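Local atomic coordinates of colicin-B (Escherichia coli, PDB entry 1RH1), a protein that forms channels in the cytoplasmic membrane of Escherichia coli and closely related bacteria, depolarising it and dissipating the energy of the cell. Residues T18-S24 and G258-N264; S62-P66 and V88-W94; I69-D75 and K137-V143; P115-R119 and F308-K312. All coordinates share one frame; numbering follows the deposited sequence.

Contact 1: T18-S24 and G258-N264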
# COMPACT_ATOMS: atom_id res chain seq x y z
N THR A 18 0.75 -4.89 0.32
CA THR A 18 -0.16 -3.83 0.76
C THR A 18 -1.18 -4.28 1.81
O THR A 18 -2.18 -3.59 2.05
CB THR A 18 -0.95 -3.16 -0.43
OG1 THR A 18 -0.25 -3.36 -1.66
CG2 THR A 18 -1.13 -1.66 -0.16
N MET A 19 -0.99 -5.40 2.52
CA MET A 19 -1.98 -5.84 3.48
C MET A 19 -1.64 -5.59 4.95
O MET A 19 -0.51 -5.79 5.39
CB MET A 19 -2.25 -7.32 3.26
CG MET A 19 -3.06 -7.56 2.00
SD MET A 19 -2.93 -9.29 1.51
CE MET A 19 -4.31 -9.98 2.37
N VAL A 20 -2.65 -5.12 5.70
CA VAL A 20 -2.50 -4.85 7.14
C VAL A 20 -2.86 -6.11 7.91
O VAL A 20 -3.62 -6.93 7.40
CB VAL A 20 -3.43 -3.66 7.59
CG1 VAL A 20 -3.39 -2.54 6.56
CG2 VAL A 20 -4.89 -4.08 7.71
N VAL A 21 -2.34 -6.34 9.12
CA VAL A 21 -2.68 -7.56 9.85
C VAL A 21 -3.98 -7.52 10.63
O VAL A 21 -4.37 -6.55 11.28
CB VAL A 21 -1.50 -7.89 10.77
CG1 VAL A 21 -1.84 -8.76 11.97
CG2 VAL A 21 -0.57 -8.76 9.93
N TRP A 22 -4.71 -8.62 10.49
CA TRP A 22 -5.88 -8.80 11.32
C TRP A 22 -5.34 -9.81 12.32
O TRP A 22 -4.95 -10.92 11.92
CB TRP A 22 -7.04 -9.38 10.53
CG TRP A 22 -8.23 -9.66 11.42
CD1 TRP A 22 -8.94 -8.65 12.00
CD2 TRP A 22 -8.71 -10.89 11.75
NE1 TRP A 22 -9.88 -9.22 12.71
CE2 TRP A 22 -9.78 -10.56 12.58
CE3 TRP A 22 -8.41 -12.23 11.48
CZ2 TRP A 22 -10.57 -11.56 13.15
CZ3 TRP A 22 -9.20 -13.23 12.05
CH2 TRP A 22 -10.27 -12.89 12.88
N PRO A 23 -5.25 -9.46 13.61
CA PRO A 23 -4.78 -10.34 14.68
C PRO A 23 -5.90 -11.34 14.81
O PRO A 23 -7.03 -10.96 15.11
CB PRO A 23 -4.63 -9.44 15.86
CG PRO A 23 -4.60 -8.05 15.27
CD PRO A 23 -5.62 -8.16 14.17
N SER A 24 -5.60 -12.60 14.52
CA SER A 24 -6.63 -13.63 14.48
C SER A 24 -7.44 -13.78 15.75
O SER A 24 -7.01 -13.39 16.84
CB SER A 24 -5.98 -14.95 14.13
OG SER A 24 -6.97 -15.95 13.97
N GLY A 258 -7.73 -8.82 -0.83
CA GLY A 258 -8.00 -8.37 0.51
C GLY A 258 -7.00 -7.36 1.04
O GLY A 258 -5.91 -7.18 0.53
N TYR A 259 -7.40 -6.69 2.11
CA TYR A 259 -6.56 -5.73 2.80
C TYR A 259 -6.01 -6.23 4.14
O TYR A 259 -5.08 -5.61 4.66
CB TYR A 259 -7.34 -4.47 3.04
CG TYR A 259 -7.60 -3.68 1.78
CD1 TYR A 259 -6.84 -2.53 1.56
CD2 TYR A 259 -8.61 -4.06 0.90
CE1 TYR A 259 -7.11 -1.73 0.45
CE2 TYR A 259 -8.88 -3.26 -0.22
CZ TYR A 259 -8.13 -2.10 -0.42
OH TYR A 259 -8.45 -1.25 -1.46
N THR A 260 -6.53 -7.31 4.74
CA THR A 260 -5.98 -7.84 6.00
C THR A 260 -5.48 -9.28 5.93
O THR A 260 -6.16 -10.13 5.37
CB THR A 260 -7.01 -7.78 7.17
OG1 THR A 260 -8.17 -8.39 6.65
CG2 THR A 260 -7.37 -6.42 7.68
N MET A 261 -4.29 -9.60 6.47
CA MET A 261 -3.87 -10.99 6.56
C MET A 261 -4.07 -11.46 7.98
O MET A 261 -3.58 -10.82 8.91
CB MET A 261 -2.39 -11.19 6.19
CG MET A 261 -1.39 -10.02 6.26
SD MET A 261 0.22 -10.35 5.47
CE MET A 261 -0.30 -10.53 3.77
N SER A 262 -4.84 -12.55 8.15
CA SER A 262 -5.13 -13.22 9.43
C SER A 262 -3.80 -13.62 10.06
O SER A 262 -2.92 -14.10 9.34
CB SER A 262 -6.01 -14.45 9.16
OG SER A 262 -6.20 -15.34 10.25
N SER A 263 -3.57 -13.45 11.37
CA SER A 263 -2.24 -13.71 11.92
C SER A 263 -1.79 -15.16 11.86
O SER A 263 -0.59 -15.44 11.89
CB SER A 263 -2.16 -13.25 13.37
OG SER A 263 -2.74 -14.20 14.26
N ASN A 264 -2.76 -16.09 11.75
CA ASN A 264 -2.46 -17.52 11.76
C ASN A 264 -2.39 -18.22 10.42
O ASN A 264 -2.21 -19.43 10.35
CB ASN A 264 -3.48 -18.20 12.66
CG ASN A 264 -3.39 -17.79 14.13
OD1 ASN A 264 -4.41 -17.77 14.82
ND2 ASN A 264 -2.23 -17.44 14.70
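V20 and W22 use their backbones to bind the chain from Y259 to M261, where strands 20-22 and 260-262 run side by side in the same direction. V20 N donates to Y259 O at 2.7 Å. Two residues on, W22 N reaches M261 O at 2.9 Å, arriving from above the carbonyl plane, 50° out of it.

Apolar contacts occupy both faces of the ladder. Beside M261, M19 SD lies 3.7 Å from M261 CE; the bend of M19 at chi3 (91°) turns its own methyl back over the partner backbone, a fold that a flexible thioether accepts easily. V21 crosses M261 at about a right angle, with V21 CG2 4.0 Å from M261 CG. On the other face W22 CB packs 3.7 Å from T260 CB. With CG anti to the nitrogen (chi1 176°), the W22 indole is placed along S262, with S262 CA at its edge, in the ring plane, while S293 and A300 of helix 291-340 also touch it.

Polar side chains finish the pairing: S24 N makes a weak 3.3 Å hydrogen bond to S263 OG, and S24 OG is bonded to E287. The backbone carbonyl T260 O accepts from R297 of helix 291-340.

T18-S24 belong to the TonB box, here one strand of a two-stranded parallel sheet, a pairing it would probably have to leave if it is to bind TonB.

Contact 2: S62-P66 and V88-W94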
# COMPACT_ATOMS: atom_id res chain seq x y z
N SER A 62 -3.37 -37.18 5.31
CA SER A 62 -3.93 -36.86 4.01
C SER A 62 -2.89 -36.77 2.91
O SER A 62 -1.69 -36.89 3.15
CB SER A 62 -4.69 -35.56 4.15
OG SER A 62 -5.53 -35.34 3.04
N VAL A 63 -3.33 -36.56 1.67
CA VAL A 63 -2.47 -36.43 0.50
C VAL A 63 -2.60 -35.04 -0.09
O VAL A 63 -3.68 -34.55 -0.42
CB VAL A 63 -2.85 -37.46 -0.59
CG1 VAL A 63 -2.00 -37.32 -1.83
CG2 VAL A 63 -2.60 -38.84 -0.05
N LEU A 64 -1.44 -34.45 -0.29
CA LEU A 64 -1.35 -33.15 -0.88
C LEU A 64 -1.01 -33.12 -2.37
O LEU A 64 0.17 -33.07 -2.75
CB LEU A 64 -0.32 -32.42 -0.05
CG LEU A 64 -0.74 -31.26 0.81
CD1 LEU A 64 -2.09 -31.47 1.46
CD2 LEU A 64 0.38 -31.04 1.80
N PHE A 65 -2.09 -33.21 -3.20
CA PHE A 65 -2.02 -33.07 -4.67
C PHE A 65 -2.09 -31.58 -4.97
O PHE A 65 -2.85 -30.86 -4.30
CB PHE A 65 -3.20 -33.64 -5.40
CG PHE A 65 -3.51 -35.07 -5.09
CD1 PHE A 65 -4.62 -35.37 -4.31
CD2 PHE A 65 -2.71 -36.08 -5.60
CE1 PHE A 65 -4.93 -36.70 -4.03
CE2 PHE A 65 -3.02 -37.42 -5.31
CZ PHE A 65 -4.13 -37.73 -4.53
N PRO A 66 -1.34 -31.02 -5.93
CA PRO A 66 -1.32 -29.58 -6.16
C PRO A 66 -2.63 -29.07 -6.74
O PRO A 66 -3.29 -29.70 -7.58
CB PRO A 66 -0.11 -29.37 -7.05
CG PRO A 66 0.16 -30.68 -7.73
CD PRO A 66 -0.31 -31.71 -6.72
N VAL A 88 1.46 -35.13 6.43
CA VAL A 88 0.76 -35.20 5.15
C VAL A 88 1.63 -35.86 4.08
O VAL A 88 2.85 -35.82 4.17
CB VAL A 88 0.37 -33.79 4.67
CG1 VAL A 88 -0.42 -33.10 5.75
CG2 VAL A 88 1.59 -32.93 4.42
N SER A 89 1.04 -36.47 3.05
CA SER A 89 1.79 -37.00 1.92
C SER A 89 1.83 -36.00 0.76
O SER A 89 0.81 -35.42 0.40
CB SER A 89 1.16 -38.30 1.43
OG SER A 89 1.96 -38.99 0.46
N VAL A 90 2.99 -35.75 0.15
CA VAL A 90 3.10 -34.89 -1.03
C VAL A 90 3.01 -35.77 -2.29
O VAL A 90 3.73 -36.77 -2.41
CB VAL A 90 4.45 -34.13 -0.95
CG1 VAL A 90 4.66 -33.23 -2.12
CG2 VAL A 90 4.42 -33.15 0.18
N HIS A 91 2.06 -35.49 -3.20
CA HIS A 91 1.95 -36.27 -4.43
C HIS A 91 2.04 -35.38 -5.67
O HIS A 91 1.83 -34.16 -5.62
CB HIS A 91 0.63 -37.03 -4.45
CG HIS A 91 0.51 -38.10 -5.54
ND1 HIS A 91 0.34 -37.92 -6.85
CD2 HIS A 91 0.54 -39.46 -5.31
CE1 HIS A 91 0.28 -39.11 -7.41
NE2 HIS A 91 0.40 -40.03 -6.48
N SER A 92 2.43 -36.00 -6.79
CA SER A 92 2.61 -35.38 -8.10
C SER A 92 1.26 -34.97 -8.66
O SER A 92 0.25 -35.39 -8.08
CB SER A 92 3.25 -36.40 -9.00
OG SER A 92 4.17 -35.74 -9.87
N PRO A 93 1.11 -34.16 -9.72
CA PRO A 93 -0.18 -33.91 -10.34
C PRO A 93 -1.05 -35.12 -10.62
O PRO A 93 -0.65 -36.13 -11.21
CB PRO A 93 0.19 -33.13 -11.58
CG PRO A 93 1.22 -32.20 -11.02
CD PRO A 93 2.07 -33.16 -10.17
N TRP A 94 -2.23 -35.01 -9.99
CA TRP A 94 -3.33 -35.93 -10.16
C TRP A 94 -4.64 -35.23 -9.79
O TRP A 94 -4.66 -34.31 -8.96
CB TRP A 94 -3.11 -37.16 -9.28
CG TRP A 94 -4.21 -38.20 -9.35
CD1 TRP A 94 -4.18 -39.19 -10.28
CD2 TRP A 94 -5.32 -38.26 -8.54
NE1 TRP A 94 -5.27 -39.90 -10.08
CE2 TRP A 94 -5.98 -39.38 -9.06
CE3 TRP A 94 -5.86 -37.54 -7.47
CZ2 TRP A 94 -7.18 -39.80 -8.51
CZ3 TRP A 94 -7.06 -37.96 -6.93
CH2 TRP A 94 -7.72 -39.08 -7.44
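The backbones of S62-L64 and V88-V90 run parallel, their axes crossing at -32°, and the bonds alternate in direction: S89 N donates almost straight to S62 O at 2.8 Å, L64 N to S89 O, and H91 N to L64 O at 3.1 Å. On one face, L64 CD2 meets V88 CG2 at 3.4 Å; both branched side chains also touch I72 of strand 70-73, as suits residues on the sheet face that packs against it. Within this mixed sheet strand 87-90 also pairs with 225-228.

Beyond the ladder an aromatic cluster takes over. The F65 ring is sandwiched, with V63 CG1 over one face and W94 CE3 over the other; F65 CZ comes within 3.4 Å of W94 CE3, the ring planes oblique at 38°. F65 turns its edge to the face of H91 in an offset edge-to-face pair, planes 62° apart. H91 ND1 donates in its own ring plane to S92 O at 2.8 Å, and NE2 bonds T234 O. Two carbonyl partners fix the imidazole's rotation, consistent with both nitrogens carrying a proton, which would make the ring cationic. Rigid P66 and P93 cross at about a right angle, CG to CG 3.8 Å.

Contact 3: I69-D75 and K137-V143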
# COMPACT_ATOMS: atom_id res chain seq x y z
N ILE A 69 -7.33 -28.42 -2.26
CA ILE A 69 -7.46 -28.07 -0.84
C ILE A 69 -7.88 -29.24 0.03
O ILE A 69 -8.76 -30.04 -0.32
CB ILE A 69 -8.51 -26.97 -0.61
CG1 ILE A 69 -8.20 -25.76 -1.45
CG2 ILE A 69 -8.49 -26.54 0.84
CD1 ILE A 69 -9.28 -24.68 -1.33
N ARG A 70 -7.21 -29.28 1.19
CA ARG A 70 -7.38 -30.29 2.22
C ARG A 70 -7.36 -29.73 3.63
O ARG A 70 -6.58 -28.88 4.04
CB ARG A 70 -6.29 -31.34 2.12
CG ARG A 70 -6.24 -32.09 0.82
CD ARG A 70 -7.34 -33.12 0.70
NE ARG A 70 -6.69 -34.35 0.28
CZ ARG A 70 -7.21 -35.57 0.40
NH1 ARG A 70 -8.42 -35.76 0.93
NH2 ARG A 70 -6.47 -36.61 0.01
N ARG A 71 -8.30 -30.34 4.35
CA ARG A 71 -8.58 -30.07 5.73
C ARG A 71 -7.73 -31.01 6.58
O ARG A 71 -7.94 -32.22 6.68
CB ARG A 71 -10.07 -30.29 5.85
CG ARG A 71 -10.67 -30.00 7.18
CD ARG A 71 -12.17 -29.91 6.99
NE ARG A 71 -12.75 -29.63 8.29
CZ ARG A 71 -13.13 -28.41 8.67
NH1 ARG A 71 -13.00 -27.35 7.85
NH2 ARG A 71 -13.65 -28.23 9.89
N ILE A 72 -6.67 -30.39 7.12
CA ILE A 72 -5.65 -31.06 7.91
C ILE A 72 -5.78 -30.65 9.37
O ILE A 72 -5.91 -29.48 9.72
CB ILE A 72 -4.28 -30.70 7.20
CG1 ILE A 72 -4.22 -31.62 6.01
CG2 ILE A 72 -3.01 -30.99 7.95
CD1 ILE A 72 -3.26 -31.09 4.97
N ILE A 73 -5.83 -31.70 10.21
CA ILE A 73 -6.12 -31.61 11.64
C ILE A 73 -4.89 -31.80 12.50
O ILE A 73 -4.19 -32.79 12.31
CB ILE A 73 -7.20 -32.69 11.98
CG1 ILE A 73 -8.44 -32.54 11.14
CG2 ILE A 73 -7.63 -32.52 13.41
CD1 ILE A 73 -9.40 -33.71 11.35
N LEU A 74 -4.56 -30.94 13.47
CA LEU A 74 -3.38 -31.12 14.33
C LEU A 74 -3.71 -32.14 15.40
O LEU A 74 -4.80 -32.09 15.97
CB LEU A 74 -3.00 -29.80 14.98
CG LEU A 74 -1.73 -29.72 15.80
CD1 LEU A 74 -0.53 -30.09 14.97
CD2 LEU A 74 -1.54 -28.29 16.26
N ASP A 75 -2.78 -33.08 15.69
CA ASP A 75 -3.01 -34.19 16.63
C ASP A 75 -4.32 -34.93 16.29
O ASP A 75 -5.15 -35.24 17.16
CB ASP A 75 -3.09 -33.70 18.10
CG ASP A 75 -1.88 -32.96 18.67
OD1 ASP A 75 -2.07 -32.02 19.44
OD2 ASP A 75 -0.74 -33.33 18.35
N LYS A 137 -9.95 -29.30 18.11
CA LYS A 137 -8.85 -29.44 17.20
C LYS A 137 -8.53 -28.19 16.40
O LYS A 137 -9.39 -27.34 16.10
CB LYS A 137 -9.15 -30.62 16.28
CG LYS A 137 -9.07 -31.94 17.03
CD LYS A 137 -7.66 -32.18 17.58
CE LYS A 137 -7.62 -33.31 18.61
NZ LYS A 137 -8.16 -34.55 18.08
N ILE A 138 -7.22 -28.06 16.15
CA ILE A 138 -6.73 -27.02 15.29
C ILE A 138 -6.63 -27.61 13.90
O ILE A 138 -5.76 -28.42 13.58
CB ILE A 138 -5.37 -26.52 15.79
CG1 ILE A 138 -5.60 -25.77 17.08
CG2 ILE A 138 -4.69 -25.61 14.78
CD1 ILE A 138 -4.27 -25.38 17.74
N ILE A 139 -7.63 -27.23 13.11
CA ILE A 139 -7.75 -27.61 11.72
C ILE A 139 -6.98 -26.53 10.96
O ILE A 139 -6.77 -25.42 11.46
CB ILE A 139 -9.25 -27.62 11.32
CG1 ILE A 139 -9.99 -28.68 12.10
CG2 ILE A 139 -9.43 -27.93 9.85
CD1 ILE A 139 -10.74 -28.10 13.31
N ARG A 140 -6.53 -26.90 9.75
CA ARG A 140 -5.87 -25.99 8.82
C ARG A 140 -6.05 -26.43 7.35
O ARG A 140 -5.82 -27.57 6.99
CB ARG A 140 -4.42 -25.91 9.23
CG ARG A 140 -4.07 -24.49 8.97
CD ARG A 140 -3.58 -23.65 10.13
NE ARG A 140 -4.56 -23.50 11.18
CZ ARG A 140 -4.37 -22.61 12.15
NH1 ARG A 140 -3.29 -21.82 12.17
NH2 ARG A 140 -5.24 -22.53 13.15
N LEU A 141 -6.57 -25.59 6.46
CA LEU A 141 -6.74 -25.93 5.04
C LEU A 141 -5.44 -25.70 4.30
O LEU A 141 -4.93 -24.59 4.26
CB LEU A 141 -7.79 -25.06 4.41
CG LEU A 141 -9.18 -25.20 4.94
CD1 LEU A 141 -10.02 -24.13 4.36
CD2 LEU A 141 -9.78 -26.53 4.55
N MET A 142 -4.87 -26.74 3.72
CA MET A 142 -3.62 -26.57 3.04
C MET A 142 -3.80 -26.80 1.56
O MET A 142 -4.56 -27.66 1.13
CB MET A 142 -2.59 -27.54 3.61
CG MET A 142 -2.17 -27.21 5.03
SD MET A 142 -0.95 -28.30 5.78
CE MET A 142 -0.80 -27.36 7.26
N VAL A 143 -3.10 -25.98 0.78
CA VAL A 143 -3.10 -26.03 -0.69
C VAL A 143 -1.66 -26.07 -1.13
O VAL A 143 -0.78 -25.42 -0.57
CB VAL A 143 -3.67 -24.80 -1.41
CG1 VAL A 143 -4.43 -25.30 -2.61
CG2 VAL A 143 -4.55 -23.94 -0.51
O HOH W 1 -5.62 -29.80 17.89
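K137 meets I73 and D75 at the start of the pairing. Its CB rests on I73 CG2, and bends at chi2 (-62°) and chi4 (56°) bring NZ to D75 O for a weak 3.2 Å hydrogen bond; the firmer partner of that amine is E79, in a salt bridge. A long, flexible chain suits both tasks. At I138 the carbonyl accepts L74 N at 2.8 Å, while a water bridges I138 N and L74 O, continuing the pairing. I139 sets its CG2 methyl over the centre of one face of the R71 guanidinium, 3.9 Å from R71 CZ; the extended R71 chain brings the flat group there.

R140 exchanges both backbone bonds with I72: R140 N reaches I72 O at 2.7 Å and R140 O takes I72 N. Its side chain leads away, its NE donating to I139 O at 2.9 Å in the guanidinium plane. L141 packs its CD2 on I69 CG2 at 3.9 Å. M142 pairs with R70 and lays SD 3.7 Å from I72 CD1, its unbranched chain crossing the branched one at about a right angle. V143 closes the run against I69, CG1 to CG1 4.0 Å. The hydrogen-bonded pairs R70-M142 and I72-R140 alternate with the non-hydrogen-bonded pairs R71-L141 and I73-I139, as in a regular antiparallel ladder, here within a mixed sheet whose strand 139-146 also pairs with 281-286.

Contact 4: P115-R119 and F308-K312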
# COMPACT_ATOMS: atom_id res chain seq x y z
N PRO A 115 -7.59 -4.07 -10.67
CA PRO A 115 -8.71 -3.40 -10.01
C PRO A 115 -8.30 -2.11 -9.27
O PRO A 115 -8.87 -1.02 -9.42
CB PRO A 115 -9.23 -4.48 -9.14
CG PRO A 115 -8.93 -5.73 -9.90
CD PRO A 115 -7.50 -5.46 -10.25
N GLU A 116 -7.24 -2.29 -8.48
CA GLU A 116 -6.66 -1.18 -7.77
C GLU A 116 -5.15 -1.27 -7.94
O GLU A 116 -4.47 -2.19 -7.47
CB GLU A 116 -7.02 -1.26 -6.32
CG GLU A 116 -6.82 0.05 -5.59
CD GLU A 116 -7.78 1.17 -5.98
OE1 GLU A 116 -8.93 0.94 -6.38
OE2 GLU A 116 -7.35 2.32 -5.85
N PRO A 117 -4.59 -0.29 -8.65
CA PRO A 117 -3.17 -0.14 -8.86
C PRO A 117 -2.38 -0.04 -7.58
O PRO A 117 -2.69 0.70 -6.65
CB PRO A 117 -3.08 1.10 -9.71
CG PRO A 117 -4.26 1.91 -9.25
CD PRO A 117 -5.31 0.82 -9.27
N SER A 118 -1.32 -0.84 -7.67
CA SER A 118 -0.26 -1.13 -6.71
C SER A 118 -0.73 -2.11 -5.65
O SER A 118 -0.17 -2.19 -4.55
CB SER A 118 0.23 0.14 -6.02
OG SER A 118 -0.58 0.49 -4.91
N ARG A 119 -1.77 -2.84 -6.02
CA ARG A 119 -2.38 -3.80 -5.15
C ARG A 119 -2.76 -5.00 -5.96
O ARG A 119 -3.28 -4.85 -7.07
CB ARG A 119 -3.61 -3.21 -4.51
CG ARG A 119 -3.25 -2.54 -3.20
CD ARG A 119 -4.47 -2.23 -2.34
NE ARG A 119 -5.27 -3.42 -2.19
CZ ARG A 119 -5.12 -4.30 -1.20
NH1 ARG A 119 -4.22 -4.17 -0.23
NH2 ARG A 119 -5.88 -5.38 -1.28
N PHE A 308 -7.42 3.47 2.99
CA PHE A 308 -6.48 3.43 1.87
C PHE A 308 -6.97 4.37 0.79
O PHE A 308 -6.20 5.10 0.18
CB PHE A 308 -6.40 2.02 1.34
CG PHE A 308 -5.67 1.88 0.02
CD1 PHE A 308 -4.28 1.96 -0.03
CD2 PHE A 308 -6.39 1.65 -1.14
CE1 PHE A 308 -3.61 1.82 -1.24
CE2 PHE A 308 -5.72 1.51 -2.35
CZ PHE A 308 -4.33 1.59 -2.40
N ARG A 309 -8.29 4.28 0.56
CA ARG A 309 -9.03 5.09 -0.37
C ARG A 309 -8.90 6.57 -0.04
O ARG A 309 -8.76 7.41 -0.92
CB ARG A 309 -10.49 4.65 -0.31
CG ARG A 309 -11.56 5.45 -1.04
CD ARG A 309 -11.24 5.75 -2.50
NE ARG A 309 -11.07 4.57 -3.34
CZ ARG A 309 -11.61 4.51 -4.57
NH1 ARG A 309 -12.34 5.51 -5.08
NH2 ARG A 309 -11.38 3.44 -5.33
N VAL A 310 -8.94 6.89 1.24
CA VAL A 310 -8.85 8.27 1.63
C VAL A 310 -7.42 8.74 1.46
O VAL A 310 -7.22 9.79 0.86
CB VAL A 310 -9.38 8.35 3.07
CG1 VAL A 310 -8.96 9.61 3.80
CG2 VAL A 310 -10.90 8.37 2.95
N LYS A 311 -6.41 7.98 1.88
CA LYS A 311 -5.02 8.39 1.78
C LYS A 311 -4.64 8.58 0.33
O LYS A 311 -3.95 9.54 0.01
CB LYS A 311 -4.14 7.33 2.43
CG LYS A 311 -2.62 7.52 2.40
CD LYS A 311 -1.85 6.39 3.13
CE LYS A 311 -2.09 5.01 2.48
NZ LYS A 311 -1.65 3.90 3.32
N LYS A 312 -5.17 7.72 -0.54
CA LYS A 312 -4.85 7.74 -1.95
C LYS A 312 -5.25 9.05 -2.61
O LYS A 312 -4.38 9.69 -3.21
CB LYS A 312 -5.55 6.61 -2.67
CG LYS A 312 -4.72 5.97 -3.78
CD LYS A 312 -5.43 5.97 -5.12
CE LYS A 312 -6.86 5.45 -4.98
NZ LYS A 312 -7.57 5.48 -6.25
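A salt-bridge network of E116, R309 and K312 ties the type II turn E116-R119 to the long helix 291-340. R309 and K312 send their cationic ends toward one carboxylate from the same side of the helix. K312 NZ lies 3.2 Å from E116 OE2, a salt bridge that includes a weak hydrogen bond, whereas R309 NH2 stands 3.7 Å from E116 OE1, a long one, with that oxygen at the edge of the guanidinium, near its plane. The E116 chain, bent at chi2 (68°), turns its carboxylate toward both.

F308 fills the apolar part of the contact. E116 CG approaches the edge of the ring, 3.7 Å from F308 CE2, while R119 CD covers one face in a CH-pi contact, 4.2 Å from the centroid of the F308 ring and 25° off the normal. The flat ring can therefore serve two methylene-bearing chains at once. Farther along, the R119 guanidinium turns away from the helix to bond E256 and G258, and makes a cation-pi contact with Y259. Within the turn, S118 OG donates to P117 O at 2.7 Å, and R119 N makes a weak bond to E116 O.

With two cations facing it, the buried carboxylate of E116 is probably kept ionised; but the bonds are long or weak, so charge attraction and ring packing, not a tight directional grip, hold the turn against the helix.

Contacts 2 and 3 belong to the same mixed sheet, hold mostly buried side chains, and meet where I72 packs on L64 and V88 and R70 NE bonds V63 O. One is a parallel ladder finished by aromatic rings, the other an antiparallel ladder of aliphatic chains with charged margins. Contact 1 is a separate two-stranded parallel sheet, mixing buried W22, T260 and S262 with exposed V20, V21 and P23; its N264 touches R140 of contact 3. Contact 4 lacks strand pairing: buried E116 and R119 meet a more exposed helix face through ion pairs and a ring. Helix 291-340 supplies one side of contact 4 and also covers W22 and Y259 of contact 1.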